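Local coordinates for protein Nup188 (PDB 4KF8) that is a scaffold nucleoporin of the nuclear pore complex whose C-terminal domain probably resembles nuclear transport receptors in its helical architecture, at residues L10-V14 and V39-L44; L176-L182 and L222-I226; T17-V21 and Y32-L37. All coordinates share one frame; numbering follows the deposited sequence.

Interaction 1. Residues L10-V14 and V39-L44; sequences LLSLV and VLFVVL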
loop_
_atom_site.group_PDB
_atom_site.type_symbol
_atom_site.label_atom_id
_atom_site.label_comp_id
_atom_site.label_asym_id
_atom_site.label_seq_id
_atom_site.Cartn_x
_atom_site.Cartn_y
_atom_site.Cartn_z
ATOM N N LEU A 10 -27.427 -4.604 10.643
ATOM C CA LEU A 10 -26.335 -4.686 11.598
ATOM C C LEU A 10 -25.398 -3.512 11.375
ATOM O O LEU A 10 -24.867 -2.933 12.320
ATOM C CB LEU A 10 -25.584 -6.007 11.435
ATOM C CG LEU A 10 -24.392 -6.253 12.360
ATOM C CD1 LEU A 10 -24.807 -6.174 13.825
ATOM C CD2 LEU A 10 -23.771 -7.600 12.046
ATOM N N LEU A 11 -25.213 -3.159 10.108
ATOM C CA LEU A 11 -24.354 -2.045 9.729
ATOM C C LEU A 11 -24.955 -0.719 10.182
ATOM O O LEU A 11 -24.240 0.167 10.643
ATOM C CB LEU A 11 -24.136 -2.042 8.215
ATOM C CG LEU A 11 -23.155 -1.028 7.626
ATOM C CD1 LEU A 11 -21.774 -1.179 8.243
ATOM C CD2 LEU A 11 -23.090 -1.201 6.125
ATOM N N SER A 12 -26.273 -0.595 10.046
ATOM C CA SER A 12 -26.986 0.598 10.494
ATOM C C SER A 12 -26.836 0.789 11.994
ATOM O O SER A 12 -26.557 1.890 12.465
ATOM C CB SER A 12 -28.475 0.500 10.156
ATOM O OG SER A 12 -28.685 0.433 8.759
ATOM N N LEU A 13 -27.026 -0.295 12.739
ATOM C CA LEU A 13 -27.008 -0.249 14.194
ATOM C C LEU A 13 -25.617 0.064 14.734
ATOM O O LEU A 13 -25.473 0.816 15.699
ATOM C CB LEU A 13 -27.515 -1.571 14.768
ATOM C CG LEU A 13 -27.597 -1.701 16.288
ATOM C CD1 LEU A 13 -28.619 -0.738 16.861
ATOM C CD2 LEU A 13 -27.936 -3.129 16.662
ATOM N N VAL A 14 -24.598 -0.514 14.107
ATOM C CA VAL A 14 -23.217 -0.281 14.514
ATOM C C VAL A 14 -22.799 1.148 14.190
ATOM O O VAL A 14 -22.135 1.808 14.990
ATOM C CB VAL A 14 -22.250 -1.282 13.848
ATOM C CG1 VAL A 14 -20.807 -0.831 14.009
ATOM C CG2 VAL A 14 -22.447 -2.669 14.434
ATOM N N VAL A 39 -15.473 -3.629 15.463
ATOM C CA VAL A 39 -16.748 -4.267 15.173
ATOM C C VAL A 39 -17.227 -3.808 13.806
ATOM O O VAL A 39 -17.757 -4.596 13.029
ATOM C CB VAL A 39 -17.802 -3.963 16.268
ATOM C CG1 VAL A 39 -19.210 -4.246 15.771
ATOM C CG2 VAL A 39 -17.505 -4.774 17.519
ATOM N N LEU A 40 -17.013 -2.528 13.517
ATOM C CA LEU A 40 -17.328 -1.957 12.211
ATOM C C LEU A 40 -16.551 -2.666 11.105
ATOM O O LEU A 40 -17.119 -3.050 10.086
ATOM C CB LEU A 40 -17.018 -0.459 12.204
ATOM C CG LEU A 40 -17.258 0.336 10.919
ATOM C CD1 LEU A 40 -18.716 0.292 10.494
ATOM C CD2 LEU A 40 -16.797 1.764 11.108
ATOM N N PHE A 41 -15.254 -2.854 11.324
ATOM C CA PHE A 41 -14.397 -3.540 10.363
ATOM C C PHE A 41 -14.855 -4.966 10.060
ATOM O O PHE A 41 -14.805 -5.408 8.914
ATOM C CB PHE A 41 -12.945 -3.555 10.845
ATOM C CG PHE A 41 -12.002 -4.247 9.900
ATOM C CD1 PHE A 41 -11.419 -3.556 8.858
ATOM C CD2 PHE A 41 -11.701 -5.594 10.050
ATOM C CE1 PHE A 41 -10.554 -4.193 7.985
ATOM C CE2 PHE A 41 -10.839 -6.232 9.178
ATOM C CZ PHE A 41 -10.266 -5.533 8.149
ATOM N N VAL A 42 -15.283 -5.687 11.089
ATOM C CA VAL A 42 -15.779 -7.046 10.911
ATOM C C VAL A 42 -17.052 -7.062 10.066
ATOM O O VAL A 42 -17.155 -7.827 9.108
ATOM C CB VAL A 42 -16.020 -7.750 12.268
ATOM C CG1 VAL A 42 -16.850 -9.004 12.085
ATOM C CG2 VAL A 42 -14.695 -8.075 12.939
ATOM N N VAL A 43 -18.005 -6.206 10.419
ATOM C CA VAL A 43 -19.257 -6.080 9.676
ATOM C C VAL A 43 -19.014 -5.710 8.215
ATOM O O VAL A 43 -19.589 -6.315 7.312
ATOM C CB VAL A 43 -20.186 -5.020 10.304
ATOM C CG1 VAL A 43 -21.457 -4.872 9.480
ATOM C CG2 VAL A 43 -20.522 -5.386 11.741
ATOM N N LEU A 44 -18.157 -4.715 7.994
ATOM C CA LEU A 44 -17.825 -4.256 6.648
ATOM C C LEU A 44 -17.209 -5.354 5.787
ATOM O O LEU A 44 -17.557 -5.501 4.616
ATOM C CB LEU A 44 -16.888 -3.050 6.712
ATOM C CG LEU A 44 -17.526 -1.702 7.045
ATOM C CD1 LEU A 44 -16.465 -0.685 7.407
ATOM C CD2 LEU A 44 -18.360 -1.217 5.876
#

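Interaction 2. Residues L176-L182 and L222-I226; sequences LACDGLL and LLLNI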
loop_
_atom_site.group_PDB
_atom_site.type_symbol
_atom_site.label_atom_id
_atom_site.label_comp_id
_atom_site.label_asym_id
_atom_site.label_seq_id
_atom_site.Cartn_x
_atom_site.Cartn_y
_atom_site.Cartn_z
ATOM N N LEU A 176 -3.917 13.868 -6.269
ATOM C CA LEU A 176 -2.608 13.783 -5.627
ATOM C C LEU A 176 -1.502 14.354 -6.508
ATOM O O LEU A 176 -0.652 15.111 -6.040
ATOM C CB LEU A 176 -2.292 12.335 -5.256
ATOM C CG LEU A 176 -3.079 11.785 -4.069
ATOM C CD1 LEU A 176 -2.897 10.281 -3.937
ATOM C CD2 LEU A 176 -2.651 12.495 -2.797
ATOM N N ALA A 177 -1.522 13.989 -7.786
ATOM C CA ALA A 177 -0.519 14.470 -8.726
ATOM C C ALA A 177 -0.677 15.966 -8.984
ATOM O O ALA A 177 0.311 16.689 -9.106
ATOM C CB ALA A 177 -0.593 13.689 -10.029
ATOM N N CYS A 178 -1.923 16.423 -9.063
ATOM C CA CYS A 178 -2.204 17.842 -9.253
ATOM C C CYS A 178 -1.793 18.643 -8.024
ATOM O O CYS A 178 -1.385 19.797 -8.131
ATOM C CB CYS A 178 -3.684 18.070 -9.566
ATOM S SG CYS A 178 -4.188 17.526 -11.215
ATOM N N ASP A 179 -1.903 18.019 -6.855
ATOM C CA ASP A 179 -1.427 18.624 -5.617
ATOM C C ASP A 179 0.036 18.266 -5.391
ATOM O O ASP A 179 0.587 18.497 -4.316
ATOM C CB ASP A 179 -2.279 18.178 -4.429
ATOM C CG ASP A 179 -3.712 18.657 -4.531
ATOM O OD1 ASP A 179 -3.938 19.727 -5.142
ATOM O OD2 ASP A 179 -4.610 17.965 -4.004
ATOM N N GLY A 180 0.651 17.691 -6.420
ATOM C CA GLY A 180 2.077 17.423 -6.427
ATOM C C GLY A 180 2.550 16.472 -5.352
ATOM O O GLY A 180 3.556 16.733 -4.692
ATOM N N LEU A 181 1.824 15.372 -5.170
ATOM C CA LEU A 181 2.219 14.344 -4.214
ATOM C C LEU A 181 3.617 13.843 -4.533
ATOM O O LEU A 181 4.454 13.695 -3.648
ATOM C CB LEU A 181 1.233 13.176 -4.236
ATOM C CG LEU A 181 1.657 11.947 -3.426
ATOM C CD1 LEU A 181 1.749 12.275 -1.944
ATOM C CD2 LEU A 181 0.716 10.775 -3.664
ATOM N N LEU A 182 3.868 13.606 -5.815
ATOM C CA LEU A 182 5.159 13.111 -6.273
ATOM C C LEU A 182 6.275 14.113 -6.004
ATOM O O LEU A 182 7.449 13.748 -5.957
ATOM C CB LEU A 182 5.092 12.775 -7.760
ATOM C CG LEU A 182 3.952 11.825 -8.125
ATOM C CD1 LEU A 182 4.024 11.432 -9.579
ATOM C CD2 LEU A 182 3.990 10.590 -7.237
ATOM N N LEU A 222 1.565 3.144 -5.560
ATOM C CA LEU A 222 1.018 4.473 -5.789
ATOM C C LEU A 222 1.272 4.899 -7.230
ATOM O O LEU A 222 0.369 5.382 -7.908
ATOM C CB LEU A 222 1.633 5.490 -4.825
ATOM C CG LEU A 222 0.805 5.894 -3.603
ATOM C CD1 LEU A 222 1.650 6.664 -2.602
ATOM C CD2 LEU A 222 -0.395 6.723 -4.022
ATOM N N LEU A 223 2.503 4.707 -7.698
ATOM C CA LEU A 223 2.885 5.105 -9.052
ATOM C C LEU A 223 2.113 4.339 -10.124
ATOM O O LEU A 223 1.790 4.886 -11.177
ATOM C CB LEU A 223 4.387 4.921 -9.262
ATOM C CG LEU A 223 5.310 5.750 -8.369
ATOM C CD1 LEU A 223 6.758 5.515 -8.747
ATOM C CD2 LEU A 223 4.967 7.227 -8.448
ATOM N N LEU A 224 1.825 3.071 -9.850
ATOM C CA LEU A 224 1.065 2.234 -10.770
ATOM C C LEU A 224 -0.366 2.738 -10.902
ATOM O O LEU A 224 -1.004 2.563 -11.939
ATOM C CB LEU A 224 1.045 0.785 -10.280
ATOM C CG LEU A 224 2.354 -0.000 -10.266
ATOM C CD1 LEU A 224 2.306 -1.063 -9.186
ATOM C CD2 LEU A 224 2.597 -0.638 -11.618
ATOM N N ASN A 225 -0.868 3.352 -9.836
ATOM C CA ASN A 225 -2.234 3.857 -9.815
ATOM C C ASN A 225 -2.334 5.286 -10.338
ATOM O O ASN A 225 -3.307 5.642 -11.000
ATOM C CB ASN A 225 -2.819 3.771 -8.403
ATOM C CG ASN A 225 -3.105 2.348 -7.977
ATOM O OD1 ASN A 225 -3.416 1.490 -8.803
ATOM N ND2 ASN A 225 -3.002 2.088 -6.680
ATOM N N ILE A 226 -1.324 6.098 -10.035
ATOM C CA ILE A 226 -1.284 7.485 -10.493
ATOM C C ILE A 226 -1.249 7.548 -12.025
ATOM O O ILE A 226 -1.700 8.520 -12.632
ATOM C CB ILE A 226 -0.112 8.267 -9.838
ATOM C CG1 ILE A 226 -0.389 8.471 -8.347
ATOM C CG2 ILE A 226 0.101 9.623 -10.498
ATOM C CD1 ILE A 226 0.620 9.352 -7.644
#

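Interaction 3. Residues T17-V21 and Y32-L37; sequences TINGV and YFRTLL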
loop_
_atom_site.group_PDB
_atom_site.type_symbol
_atom_site.label_atom_id
_atom_site.label_comp_id
_atom_site.label_asym_id
_atom_site.label_seq_id
_atom_site.Cartn_x
_atom_site.Cartn_y
_atom_site.Cartn_z
ATOM N N THR A 17 -24.455 3.589 16.365
ATOM C CA THR A 17 -23.833 3.500 17.680
ATOM C C THR A 17 -22.513 4.269 17.744
ATOM O O THR A 17 -22.166 4.834 18.781
ATOM C CB THR A 17 -23.596 2.033 18.069
ATOM O OG1 THR A 17 -24.813 1.294 17.893
ATOM C CG2 THR A 17 -23.140 1.915 19.517
ATOM N N ILE A 18 -21.781 4.298 16.633
ATOM C CA ILE A 18 -20.503 5.009 16.592
ATOM C C ILE A 18 -20.691 6.525 16.718
ATOM O O ILE A 18 -19.888 7.209 17.355
ATOM C CB ILE A 18 -19.667 4.654 15.324
ATOM C CG1 ILE A 18 -18.185 4.962 15.545
ATOM C CG2 ILE A 18 -20.183 5.364 14.083
ATOM C CD1 ILE A 18 -17.452 3.885 16.303
ATOM N N ASN A 19 -21.764 7.042 16.127
ATOM C CA ASN A 19 -22.039 8.471 16.176
ATOM C C ASN A 19 -22.506 8.899 17.558
ATOM O O ASN A 19 -22.373 10.063 17.935
ATOM C CB ASN A 19 -23.076 8.862 15.122
ATOM C CG ASN A 19 -22.448 9.479 13.889
ATOM O OD1 ASN A 19 -22.245 10.691 13.824
ATOM N ND2 ASN A 19 -22.134 8.645 12.900
ATOM N N GLY A 20 -23.051 7.948 18.308
ATOM C CA GLY A 20 -23.557 8.224 19.638
ATOM C C GLY A 20 -22.462 8.516 20.646
ATOM O O GLY A 20 -22.705 9.175 21.655
ATOM N N VAL A 21 -21.257 8.021 20.375
ATOM C CA VAL A 21 -20.126 8.229 21.275
ATOM C C VAL A 21 -19.760 9.706 21.351
ATOM O O VAL A 21 -19.325 10.299 20.367
ATOM C CB VAL A 21 -18.900 7.383 20.872
ATOM C CG1 VAL A 21 -17.664 7.833 21.635
ATOM C CG2 VAL A 21 -19.176 5.909 21.122
ATOM N N TYR A 32 -13.038 1.908 24.278
ATOM C CA TYR A 32 -14.350 1.442 23.839
ATOM C C TYR A 32 -14.586 1.824 22.377
ATOM O O TYR A 32 -15.166 1.054 21.606
ATOM C CB TYR A 32 -15.461 2.002 24.732
ATOM C CG TYR A 32 -16.855 1.648 24.261
ATOM C CD1 TYR A 32 -17.230 0.325 24.071
ATOM C CD2 TYR A 32 -17.795 2.636 24.012
ATOM C CE1 TYR A 32 -18.501 -0.001 23.638
ATOM C CE2 TYR A 32 -19.065 2.321 23.581
ATOM C CZ TYR A 32 -19.414 1.004 23.396
ATOM O OH TYR A 32 -20.682 0.694 22.966
ATOM N N PHE A 33 -14.129 3.016 22.001
ATOM C CA PHE A 33 -14.213 3.454 20.613
ATOM C C PHE A 33 -13.371 2.535 19.731
ATOM O O PHE A 33 -13.788 2.170 18.637
ATOM C CB PHE A 33 -13.761 4.912 20.475
ATOM C CG PHE A 33 -14.277 5.596 19.237
ATOM C CD1 PHE A 33 -15.611 5.948 19.131
ATOM C CD2 PHE A 33 -13.424 5.905 18.186
ATOM C CE1 PHE A 33 -16.089 6.583 17.995
ATOM C CE2 PHE A 33 -13.899 6.541 17.049
ATOM C CZ PHE A 33 -15.231 6.878 16.955
ATOM N N ARG A 34 -12.201 2.146 20.235
ATOM C CA ARG A 34 -11.288 1.249 19.522
ATOM C C ARG A 34 -11.901 -0.093 19.123
ATOM O O ARG A 34 -11.557 -0.643 18.083
ATOM C CB ARG A 34 -10.026 0.991 20.351
ATOM C CG ARG A 34 -9.015 2.119 20.350
ATOM C CD ARG A 34 -7.872 1.819 21.303
ATOM N NE ARG A 34 -6.894 2.901 21.343
ATOM C CZ ARG A 34 -5.952 3.023 22.273
ATOM N NH1 ARG A 34 -5.860 2.133 23.252
ATOM N NH2 ARG A 34 -5.104 4.040 22.230
ATOM N N THR A 35 -12.793 -0.630 19.949
ATOM C CA THR A 35 -13.401 -1.925 19.648
ATOM C C THR A 35 -14.691 -1.776 18.845
ATOM O O THR A 35 -15.101 -2.699 18.142
ATOM C CB THR A 35 -13.652 -2.773 20.915
ATOM O OG1 THR A 35 -14.453 -2.029 21.838
ATOM C CG2 THR A 35 -12.334 -3.141 21.578
ATOM N N LEU A 36 -15.325 -0.614 18.951
ATOM C CA LEU A 36 -16.451 -0.282 18.084
ATOM C C LEU A 36 -15.991 -0.259 16.634
ATOM O O LEU A 36 -16.663 -0.779 15.743
ATOM C CB LEU A 36 -17.031 1.082 18.452
ATOM C CG LEU A 36 -17.907 1.176 19.698
ATOM C CD1 LEU A 36 -18.443 2.586 19.838
ATOM C CD2 LEU A 36 -19.041 0.175 19.612
ATOM N N LEU A 37 -14.834 0.357 16.412
ATOM C CA LEU A 37 -14.230 0.440 15.090
ATOM C C LEU A 37 -13.883 -0.945 14.575
ATOM O O LEU A 37 -14.002 -1.226 13.384
ATOM C CB LEU A 37 -12.970 1.299 15.145
ATOM C CG LEU A 37 -13.181 2.738 15.609
ATOM C CD1 LEU A 37 -11.886 3.519 15.545
ATOM C CD2 LEU A 37 -14.258 3.407 14.784
#

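Interaction 1. Residues L10-V14 and V39-L44
Val43 sets its two methyls against Leu10 and Leu11, one leucine for each branch. The contact belongs to an antiparallel helical hairpin. Helices 7-20 and 30-46 run side by side in an all-helical domain, with short-segment axes 10.1 Å apart and an angle of 163° between their directions. Val43 CG1 meets Leu11 CD1 at 3.9 Å, and Val43 CG2 meets Leu10 CD2, also at 3.9 Å. A chi1 of 178° sets CG1 of Val43 beside the carbonyl carbon, where it meets Leu11, and CG2 beside the backbone N, where it meets Leu10. With an alanine here both methyls go, which is likely to open a gap beside Leu11 CD1 and Leu10 CD2. Leu11 reaches further with the same CD1, touching Leu40 CD1 at 4.1 Å and Leu44 CD2 at 4.2 Å. Leu11 also packs on Leu69 of helix 67-84, while Leu40 and Leu44 both touch Ile107 of helix 98-113. Helices 67-84 and 98-113 thus pack against the hairpin. No hydrogen bond crosses between the segments. One turn along helix 7-20, Val14 completes the row: its CG1 lies over the backbone of Leu40, 4.1 Å from CA, and its CG2 rests 3.8 Å from Val39 CG1.

Interaction 2. Residues L176-L182 and L222-I226
Ile226 and Leu182 meet end to end through their terminal methyls, and they bury more surface here than any other residue of the two segments. Ile226 CD1 lies 3.6 Å from Leu182 CD2. The CG1 branch of Ile226 is anti to its carbonyl carbon (chi1 -69°), and this sends CD1 toward the leucine. The other branch takes a different neighbour: Ile226 CG2 rests against Ala177 CB at 4.2 Å. One isoleucine therefore spans the junction between helix 170-178 and helix 181-187. Leu182 CD2 has a second partner in Leu223 CD2, at 3.7 Å, where the two leucines meet at a slant. Leu181 CD2 is 4.2 Å from both Leu222 CD2 and Ile226 CD1, and Leu176 approaches the same Leu222 methyl more loosely.

The domain is all-helical, of a family placed in the TPR clan, and here a helix-turn-helix junction packs on the last turn of helix 206-226. Gly180, with positive phi, is the C-prime residue of a Schellman motif, in which Leu181 N bonds to Leu176 O. The chain then enters the next helix at once, and Leu176, Ala177, Leu181 and Leu182 all face the C-terminal end of helix 206-226. Ile234 touches Ala177, Leu182 and Ile226. Leu295 of helix 284-303 packs on Leu223, so helix 206-226 is held from that helix as well. The contact is buried and wholly apolar, with no hydrogen bond across it, which implies that shape fit and exclusion of water hold the segments together.

Interaction 3. Residues T17-V21 and Y32-L37
Ile18 has CG1 anti to its backbone N (chi1 -159°), and a chi2 of 81° then turns CD1 into helix 30-46. Phe33 also has its ring anti to the backbone N (chi1 -158°), bringing it across Ile18 at about a right angle. Ile18 CD1 sits 3.5 Å from Phe33 CE1. The same methyl touches Leu36 CB at 3.6 Å and Leu37 CD2 at 3.6 Å, so one carbon meets three residues of the facing helix. Ile18 and Leu36 lie alongside, pointing opposite ways. This is the turn end of a helical hairpin, where the chain leaves helix 7-20 and loops back into helix 30-46. Val21, in the loop, adds both methyls. Its CG1 meets Phe33 CD1 at 3.7 Å, and its CG2 meets Leu36 CD1 at 3.6 Å. The connecting loop adds Trp25, whose ring packs edge-to-face with that of Phe33. Ile18 also rests on Val77 of helix 67-84. Thr17 stands at the margin, its CG2 4.4 Å from Tyr32 OH, while its hydroxyl OG1 is hydrogen-bonded to Leu13 O in its own helix. Within helix 30-46, Leu36 CG lies 4.0 Å above one face of the Tyr32 ring, nearer its edge than its centre.

How the interactions relate
Interactions 1 and 3 hold the same two elements, helix 7-20 and helix 30-46. Their centres are 10 Å apart, and interaction 3 is nested inside the loop that interaction 1 closes. Both are partly buried and lie far from the chain's centre, near the N-terminal end of the fold. Interaction 2 comes later in the chain, about 18 Å from interaction 1 at the nearest atoms. It is buried and nearer the centre, and joins a helix junction to the end of a third helix. All three lack hydrogen bonds across their segments. Interactions 1 and 2 are purely aliphatic, whereas interaction 3, near the hairpin turn, adds aromatic rings and a threonine at its margin.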